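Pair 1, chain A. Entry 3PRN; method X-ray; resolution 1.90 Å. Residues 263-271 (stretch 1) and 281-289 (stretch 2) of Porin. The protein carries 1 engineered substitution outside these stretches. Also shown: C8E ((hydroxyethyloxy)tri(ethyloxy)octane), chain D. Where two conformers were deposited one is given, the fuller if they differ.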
# COMPACT_ATOMS: atom_id res chain seq x y z
N GLU A 263 -21.90 -18.16 -5.45
CA GLU A 263 -21.94 -16.73 -5.73
C GLU A 263 -20.49 -16.20 -5.56
O GLU A 263 -19.85 -16.55 -4.54
CB GLU A 263 -22.88 -16.07 -4.72
CG GLU A 263 -23.05 -14.59 -5.01
CD GLU A 263 -23.90 -13.83 -4.00
OE1 GLU A 263 -24.80 -14.42 -3.32
OE2 GLU A 263 -23.66 -12.57 -3.90
N GLY A 264 -19.98 -15.43 -6.48
CA GLY A 264 -18.63 -14.93 -6.32
C GLY A 264 -17.47 -15.92 -6.53
O GLY A 264 -16.29 -15.56 -6.39
N VAL A 265 -17.75 -17.18 -6.84
CA VAL A 265 -16.64 -18.12 -7.13
C VAL A 265 -16.82 -18.75 -8.52
O VAL A 265 -17.84 -19.43 -8.77
CB VAL A 265 -16.52 -19.25 -6.11
CG1 VAL A 265 -15.36 -20.21 -6.44
CG2 VAL A 265 -16.24 -18.74 -4.69
N LYS A 266 -15.87 -18.51 -9.43
CA LYS A 266 -16.08 -19.05 -10.79
C LYS A 266 -14.90 -19.84 -11.26
O LYS A 266 -13.75 -19.36 -11.10
CB LYS A 266 -16.43 -17.84 -11.67
CG LYS A 266 -16.30 -18.09 -13.13
CD LYS A 266 -17.28 -17.25 -13.91
CE LYS A 266 -16.67 -15.92 -14.30
NZ LYS A 266 -17.83 -14.96 -14.49
N VAL A 267 -15.09 -21.07 -11.77
CA VAL A 267 -13.96 -21.87 -12.28
C VAL A 267 -13.97 -21.76 -13.81
O VAL A 267 -15.08 -21.84 -14.39
CB VAL A 267 -14.10 -23.33 -11.91
CG1 VAL A 267 -12.90 -24.19 -12.34
CG2 VAL A 267 -14.21 -23.39 -10.38
N SER A 268 -12.88 -21.40 -14.46
CA SER A 268 -12.94 -21.20 -15.91
C SER A 268 -11.69 -21.80 -16.55
O SER A 268 -10.64 -21.92 -15.91
CB SER A 268 -12.90 -19.74 -16.38
OG SER A 268 -13.91 -18.99 -15.71
N GLY A 269 -11.81 -22.14 -17.81
CA GLY A 269 -10.69 -22.70 -18.57
C GLY A 269 -10.89 -22.42 -20.08
O GLY A 269 -12.01 -22.13 -20.48
N SER A 270 -9.79 -22.48 -20.86
CA SER A 270 -9.99 -22.23 -22.28
C SER A 270 -8.80 -22.86 -23.01
O SER A 270 -7.83 -23.18 -22.36
CB SER A 270 -10.09 -20.76 -22.64
OG SER A 270 -8.83 -20.12 -22.47
N VAL A 271 -8.96 -23.07 -24.29
CA VAL A 271 -7.89 -23.55 -25.18
C VAL A 271 -8.01 -22.59 -26.37
O VAL A 271 -9.11 -22.38 -26.89
CB VAL A 271 -8.01 -25.03 -25.44
CG1 VAL A 271 -9.18 -25.32 -26.36
CG2 VAL A 271 -6.72 -25.64 -25.98
N ALA A 281 -3.46 -22.33 -23.28
CA ALA A 281 -4.56 -22.92 -22.54
C ALA A 281 -4.50 -22.43 -21.08
O ALA A 281 -3.40 -22.15 -20.57
CB ALA A 281 -4.52 -24.45 -22.55
N ASP A 282 -5.65 -22.51 -20.40
CA ASP A 282 -5.62 -22.14 -18.98
C ASP A 282 -6.75 -22.83 -18.24
O ASP A 282 -7.75 -23.25 -18.87
CB ASP A 282 -5.75 -20.60 -18.89
CG ASP A 282 -7.14 -20.14 -19.29
OD1 ASP A 282 -8.10 -20.36 -18.50
OD2 ASP A 282 -7.38 -19.58 -20.37
N VAL A 283 -6.64 -23.01 -16.95
CA VAL A 283 -7.70 -23.50 -16.09
C VAL A 283 -7.42 -22.90 -14.70
O VAL A 283 -6.30 -23.02 -14.19
CB VAL A 283 -7.84 -25.03 -16.05
CG1 VAL A 283 -6.64 -25.75 -15.47
CG2 VAL A 283 -9.10 -25.43 -15.26
N GLY A 284 -8.42 -22.30 -14.10
CA GLY A 284 -8.25 -21.69 -12.78
C GLY A 284 -9.57 -21.24 -12.15
O GLY A 284 -10.65 -21.47 -12.71
N VAL A 285 -9.41 -20.62 -10.99
CA VAL A 285 -10.53 -20.08 -10.19
C VAL A 285 -10.33 -18.61 -9.89
O VAL A 285 -9.21 -18.15 -9.68
CB VAL A 285 -10.60 -20.68 -8.78
CG1 VAL A 285 -12.01 -21.09 -8.37
CG2 VAL A 285 -9.72 -21.90 -8.58
N ARG A 286 -11.44 -17.93 -9.88
CA ARG A 286 -11.48 -16.54 -9.46
C ARG A 286 -12.52 -16.48 -8.32
O ARG A 286 -13.63 -17.04 -8.43
CB ARG A 286 -11.89 -15.62 -10.60
CG ARG A 286 -12.06 -14.18 -10.14
CD ARG A 286 -12.73 -13.30 -11.18
NE ARG A 286 -13.33 -12.09 -10.60
CZ ARG A 286 -13.27 -10.89 -11.18
NH1 ARG A 286 -12.62 -10.72 -12.34
NH2 ARG A 286 -13.82 -9.78 -10.67
N PHE A 287 -12.22 -15.75 -7.27
CA PHE A 287 -13.14 -15.54 -6.18
C PHE A 287 -13.16 -14.04 -5.84
O PHE A 287 -12.12 -13.40 -5.74
CB PHE A 287 -12.82 -16.41 -4.98
CG PHE A 287 -11.38 -16.35 -4.50
CD1 PHE A 287 -10.39 -17.07 -5.13
CD2 PHE A 287 -11.06 -15.53 -3.43
CE1 PHE A 287 -9.07 -17.06 -4.63
CE2 PHE A 287 -9.75 -15.49 -2.95
CZ PHE A 287 -8.77 -16.26 -3.55
N ASP A 288 -14.36 -13.48 -5.69
CA ASP A 288 -14.57 -12.08 -5.47
C ASP A 288 -14.83 -11.85 -3.97
O ASP A 288 -15.46 -12.71 -3.36
CB ASP A 288 -15.79 -11.59 -6.28
CG ASP A 288 -15.36 -11.43 -7.73
OD1 ASP A 288 -15.30 -12.46 -8.49
OD2 ASP A 288 -15.00 -10.27 -8.17
N PHE A 289 -14.24 -10.81 -3.40
CA PHE A 289 -14.42 -10.55 -1.99
C PHE A 289 -14.58 -9.06 -1.71
O PHE A 289 -14.81 -8.79 -0.48
CB PHE A 289 -13.30 -11.15 -1.13
CG PHE A 289 -11.90 -10.88 -1.64
CD1 PHE A 289 -11.40 -9.60 -1.68
CD2 PHE A 289 -11.16 -11.95 -2.12
CE1 PHE A 289 -10.10 -9.38 -2.19
CE2 PHE A 289 -9.88 -11.74 -2.61
CZ PHE A 289 -9.37 -10.43 -2.68
OXT PHE A 289 -14.48 -8.22 -2.63
C1 C8E D . -1.11 -29.11 -17.83
C2 C8E D . -1.22 -28.04 -18.85
C3 C8E D . -2.57 -27.87 -19.34
C4 C8E D . -3.23 -26.93 -18.40
C5 C8E D . -4.33 -26.38 -19.24
C6 C8E D . -5.59 -26.77 -18.67
C7 C8E D . -6.46 -26.74 -19.84
C8 C8E D . -7.79 -27.27 -19.41
O9 C8E D . -8.99 -26.74 -19.98
C10 C8E D . -9.30 -27.17 -21.30
C11 C8E D . -10.27 -26.17 -21.86
O12 C8E D . -11.62 -26.42 -21.35
C13 C8E D . -12.64 -26.33 -22.38
C14 C8E D . -13.63 -27.45 -22.81
O15 C8E D . -14.52 -27.35 -23.98
C16 C8E D . -15.91 -27.30 -23.57
C17 C8E D . -16.57 -28.66 -23.38
O18 C8E D . -17.98 -28.99 -23.40
C19 C8E D . -18.88 -28.27 -22.52
C20 C8E D . -19.32 -28.76 -21.07
O21 C8E D . -18.23 -28.72 -20.12
O HOH W 1 -15.89 -14.78 -9.28

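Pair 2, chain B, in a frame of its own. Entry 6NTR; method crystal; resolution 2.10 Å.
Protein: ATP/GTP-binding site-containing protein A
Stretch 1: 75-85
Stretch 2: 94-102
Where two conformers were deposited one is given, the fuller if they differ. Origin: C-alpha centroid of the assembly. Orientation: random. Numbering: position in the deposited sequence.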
# COMPACT_ATOMS: atom_id res chain seq x y z
N ASP B 75 8.25 14.05 -12.24
CA ASP B 75 7.11 14.95 -12.32
C ASP B 75 5.84 14.32 -11.76
O ASP B 75 4.89 15.05 -11.44
CB ASP B 75 6.88 15.37 -13.77
CG ASP B 75 6.86 14.21 -14.71
OD1 ASP B 75 7.40 13.15 -14.34
OD2 ASP B 75 6.30 14.33 -15.82
N GLY B 76 5.78 13.00 -11.64
CA GLY B 76 4.55 12.37 -11.19
C GLY B 76 3.47 12.38 -12.24
O GLY B 76 2.30 12.61 -11.92
N LYS B 77 3.84 12.17 -13.51
CA LYS B 77 2.88 12.05 -14.60
C LYS B 77 2.89 10.68 -15.25
O LYS B 77 1.99 10.38 -16.06
CB LYS B 77 3.13 13.13 -15.67
CG LYS B 77 2.49 14.48 -15.38
CD LYS B 77 2.46 15.38 -16.61
CE LYS B 77 1.49 16.54 -16.41
NZ LYS B 77 1.31 17.37 -17.64
N ASP B 78 3.85 9.84 -14.94
CA ASP B 78 3.87 8.50 -15.48
C ASP B 78 3.97 7.49 -14.34
O ASP B 78 4.46 7.81 -13.26
CB ASP B 78 5.03 8.33 -16.44
CG ASP B 78 5.01 6.98 -17.12
OD1 ASP B 78 3.95 6.62 -17.69
OD2 ASP B 78 6.04 6.26 -17.04
N PHE B 79 3.50 6.27 -14.60
CA PHE B 79 3.43 5.24 -13.57
C PHE B 79 3.45 3.88 -14.26
O PHE B 79 2.46 3.50 -14.88
CB PHE B 79 2.17 5.42 -12.72
CG PHE B 79 2.08 4.50 -11.55
CD1 PHE B 79 3.08 4.45 -10.60
CD2 PHE B 79 0.96 3.72 -11.37
CE1 PHE B 79 2.97 3.62 -9.51
CE2 PHE B 79 0.85 2.89 -10.28
CZ PHE B 79 1.86 2.83 -9.35
N ARG B 80 4.58 3.18 -14.18
CA ARG B 80 4.71 1.84 -14.74
C ARG B 80 4.48 0.81 -13.64
O ARG B 80 4.97 0.97 -12.52
CB ARG B 80 6.10 1.64 -15.37
CG ARG B 80 6.34 2.39 -16.68
CD ARG B 80 7.67 1.99 -17.35
NE ARG B 80 8.77 2.92 -17.05
CZ ARG B 80 9.09 3.96 -17.82
NH1 ARG B 80 8.40 4.20 -18.92
NH2 ARG B 80 10.10 4.75 -17.48
N PHE B 81 3.75 -0.26 -13.97
CA PHE B 81 3.35 -1.24 -12.95
C PHE B 81 3.24 -2.69 -13.46
O PHE B 81 2.73 -2.93 -14.56
CB PHE B 81 2.01 -0.82 -12.31
CG PHE B 81 0.87 -0.66 -13.29
CD1 PHE B 81 0.04 -1.72 -13.60
CD2 PHE B 81 0.62 0.57 -13.86
CE1 PHE B 81 -1.00 -1.56 -14.47
CE2 PHE B 81 -0.41 0.73 -14.74
CZ PHE B 81 -1.22 -0.33 -15.04
N VAL B 82 3.68 -3.65 -12.62
CA VAL B 82 3.57 -5.10 -12.87
C VAL B 82 3.03 -5.79 -11.62
O VAL B 82 3.61 -5.67 -10.54
CB VAL B 82 4.93 -5.75 -13.26
CG1 VAL B 82 4.75 -7.21 -13.71
CG2 VAL B 82 5.66 -5.00 -14.34
N ASN B 83 1.98 -6.60 -11.79
CA ASN B 83 1.38 -7.34 -10.68
C ASN B 83 1.39 -8.83 -10.96
O ASN B 83 0.62 -9.30 -11.79
CB ASN B 83 -0.06 -6.90 -10.43
CG ASN B 83 -0.16 -5.88 -9.35
OD1 ASN B 83 0.77 -5.67 -8.58
ND2 ASN B 83 -1.31 -5.27 -9.25
N LYS B 84 2.20 -9.57 -10.21
CA LYS B 84 2.18 -11.02 -10.28
C LYS B 84 1.65 -11.60 -8.98
O LYS B 84 1.98 -11.11 -7.89
CB LYS B 84 3.56 -11.60 -10.62
CG LYS B 84 3.77 -11.85 -12.10
CD LYS B 84 5.23 -11.97 -12.51
CE LYS B 84 5.35 -12.00 -14.03
NZ LYS B 84 6.73 -12.03 -14.57
N THR B 85 0.83 -12.64 -9.10
CA THR B 85 0.17 -13.31 -7.98
C THR B 85 0.33 -14.81 -8.15
O THR B 85 -0.15 -15.38 -9.14
CB THR B 85 -1.32 -12.93 -7.93
OG1 THR B 85 -1.46 -11.50 -8.04
CG2 THR B 85 -1.95 -13.40 -6.63
N GLU B 94 -1.56 -12.12 -13.58
CA GLU B 94 -0.52 -11.18 -13.92
C GLU B 94 -1.19 -9.93 -14.43
O GLU B 94 -2.04 -10.00 -15.29
CB GLU B 94 0.41 -11.76 -14.98
CG GLU B 94 1.49 -10.82 -15.46
CD GLU B 94 2.49 -11.51 -16.38
OE1 GLU B 94 2.11 -12.46 -17.10
OE2 GLU B 94 3.66 -11.08 -16.38
N VAL B 95 -0.80 -8.78 -13.89
CA VAL B 95 -1.35 -7.51 -14.32
C VAL B 95 -0.14 -6.67 -14.62
O VAL B 95 0.80 -6.63 -13.85
CB VAL B 95 -2.27 -6.84 -13.29
CG1 VAL B 95 -2.70 -5.49 -13.82
CG2 VAL B 95 -3.49 -7.70 -13.04
N ARG B 96 -0.16 -6.02 -15.76
CA ARG B 96 0.98 -5.26 -16.24
C ARG B 96 0.46 -4.18 -17.16
O ARG B 96 -0.31 -4.47 -18.07
CB ARG B 96 1.96 -6.17 -16.98
CG ARG B 96 3.33 -5.56 -17.31
CD ARG B 96 4.00 -6.41 -18.37
NE ARG B 96 4.32 -7.74 -17.88
CZ ARG B 96 5.48 -8.08 -17.33
NH1 ARG B 96 6.50 -7.23 -17.28
NH2 ARG B 96 5.63 -9.32 -16.88
N GLY B 97 0.87 -2.94 -16.93
CA GLY B 97 0.45 -1.89 -17.83
C GLY B 97 1.13 -0.57 -17.54
O GLY B 97 2.16 -0.50 -16.86
N ASP B 98 0.53 0.48 -18.09
CA ASP B 98 1.02 1.83 -17.92
C ASP B 98 -0.14 2.78 -17.70
O ASP B 98 -1.28 2.52 -18.09
CB ASP B 98 1.82 2.29 -19.13
CG ASP B 98 2.63 3.52 -18.83
OD1 ASP B 98 3.61 3.40 -18.08
OD2 ASP B 98 2.25 4.62 -19.32
N ALA B 99 0.17 3.92 -17.09
CA ALA B 99 -0.79 5.01 -16.97
C ALA B 99 -0.05 6.34 -17.04
O ALA B 99 1.10 6.45 -16.58
CB ALA B 99 -1.59 4.91 -15.68
N LYS B 100 -0.69 7.35 -17.60
CA LYS B 100 -0.06 8.66 -17.70
C LYS B 100 -1.02 9.76 -17.30
O LYS B 100 -2.22 9.64 -17.49
CB LYS B 100 0.40 8.91 -19.13
CG LYS B 100 1.28 10.14 -19.30
CD LYS B 100 1.40 10.52 -20.77
CE LYS B 100 2.01 11.90 -20.96
NZ LYS B 100 2.82 12.33 -19.80
N LEU B 101 -0.48 10.83 -16.75
CA LEU B 101 -1.32 11.94 -16.39
C LEU B 101 -1.17 12.99 -17.48
O LEU B 101 -0.21 13.75 -17.50
CB LEU B 101 -0.94 12.52 -15.03
CG LEU B 101 -1.37 11.78 -13.76
CD1 LEU B 101 -1.03 12.57 -12.51
CD2 LEU B 101 -2.82 11.35 -13.76
N GLU B 102 -2.15 13.03 -18.37
CA GLU B 102 -2.18 13.99 -19.46
C GLU B 102 -3.63 14.41 -19.70
O GLU B 102 -4.52 13.57 -19.70
CB GLU B 102 -1.61 13.37 -20.73
CG GLU B 102 -2.42 12.20 -21.25
CD GLU B 102 -1.81 11.59 -22.50
OE1 GLU B 102 -0.83 12.14 -23.01
OE2 GLU B 102 -2.33 10.56 -22.97

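One antiparallel backbone ladder can carry quite different side chains, and the two pairs compared here illustrate the point. In pair 1, from a porin, strands 265-271 and 281-288 run at 179° with axes 4.6 Å apart; in pair 2, strands 78-85 and 94-102 run at 176° and 4.4 Å. Fourteen central residues superpose with an RMSD of 0.5 Å. The hydrogen-bonded rungs coincide: Lys266(A)–Arg286(A), Ser268(A)–Gly284(A) and Ser270(A)–Asp282(A) fall on Phe79(B)–Ala99(B), Phe81(B)–Gly97(B) and Asn83(B)–Val95(B). An outer bond is kept as well, Asp288(A) N to Gly264(A) O at 2.9 Å matching Leu101(B) N to Lys77(B) O at 2.6 Å.

The middle rung is the most instructive. Gly284(A) and Gly97(B) match, yet they face different neighbours. In pair 1 the small Ser268(A) lies opposite, and its side chain comes no nearer to the other strand than Ser268(A) CB to Gly284(A) O, 4.6 Å. In pair 2 the matching Phe81(B), with chi1 in p, lays its ring across the partner strand, so that Gly97(B) CA sits 4.0 Å from the centroid of the Phe81(B) ring, over its face. A CB on Gly97(B) would fall about 3.1 Å from Phe81(B) CZ; the bare glycine leaves room for the ring. The ring edge reaches Val95(B), with Phe81(B) CE1 4.3 Å from Val95(B) CG1.

One rung along, the same backbone carries a polar or a largely apolar solution. Ser270(A) OG donates to Asp282(A) OD2 at 2.6 Å, whereas at the matched positions Asn83(B) CB packs 3.6 Å from Val95(B) CB. On the other side of the glycine rung, Lys266(A) and Arg286(A) lead their ends away from the partner strand, and Arg286(A) NH2 forms a salt bridge with Asp288(A) OD2 at 2.8 Å. Their counterparts are Phe79(B), whose end also leads away, and the compact Ala99(B).

The opposite face reverses the chemistry. Pair 1 packs valines there: Val267(A) CG2 lies 3.8 Å from Val285(A) CG1, and Val265(A) CG1 lies 4.0 Å from the same Val285(A) CG1. Asp78(B) and Asp98(B) stand at the positions of Val265(A) and Val285(A), bringing like charges together, with Asp78(B) OD1 3.1 Å from Asp98(B) OD2. Next comes Gly269(A), with no side chain to set beside Val283(A); at the matched rung Val82(B) CG2 lies 3.8 Å from Arg96(B) NH1, with Val82(B) CG1 over one guanidinium face. Farther along, Val271(A) CG2 meets Ala281(A) CB at 4.2 Å, while the matched Lys84(B) NZ forms a long salt bridge to Glu94(B) OE2 at 3.7 Å.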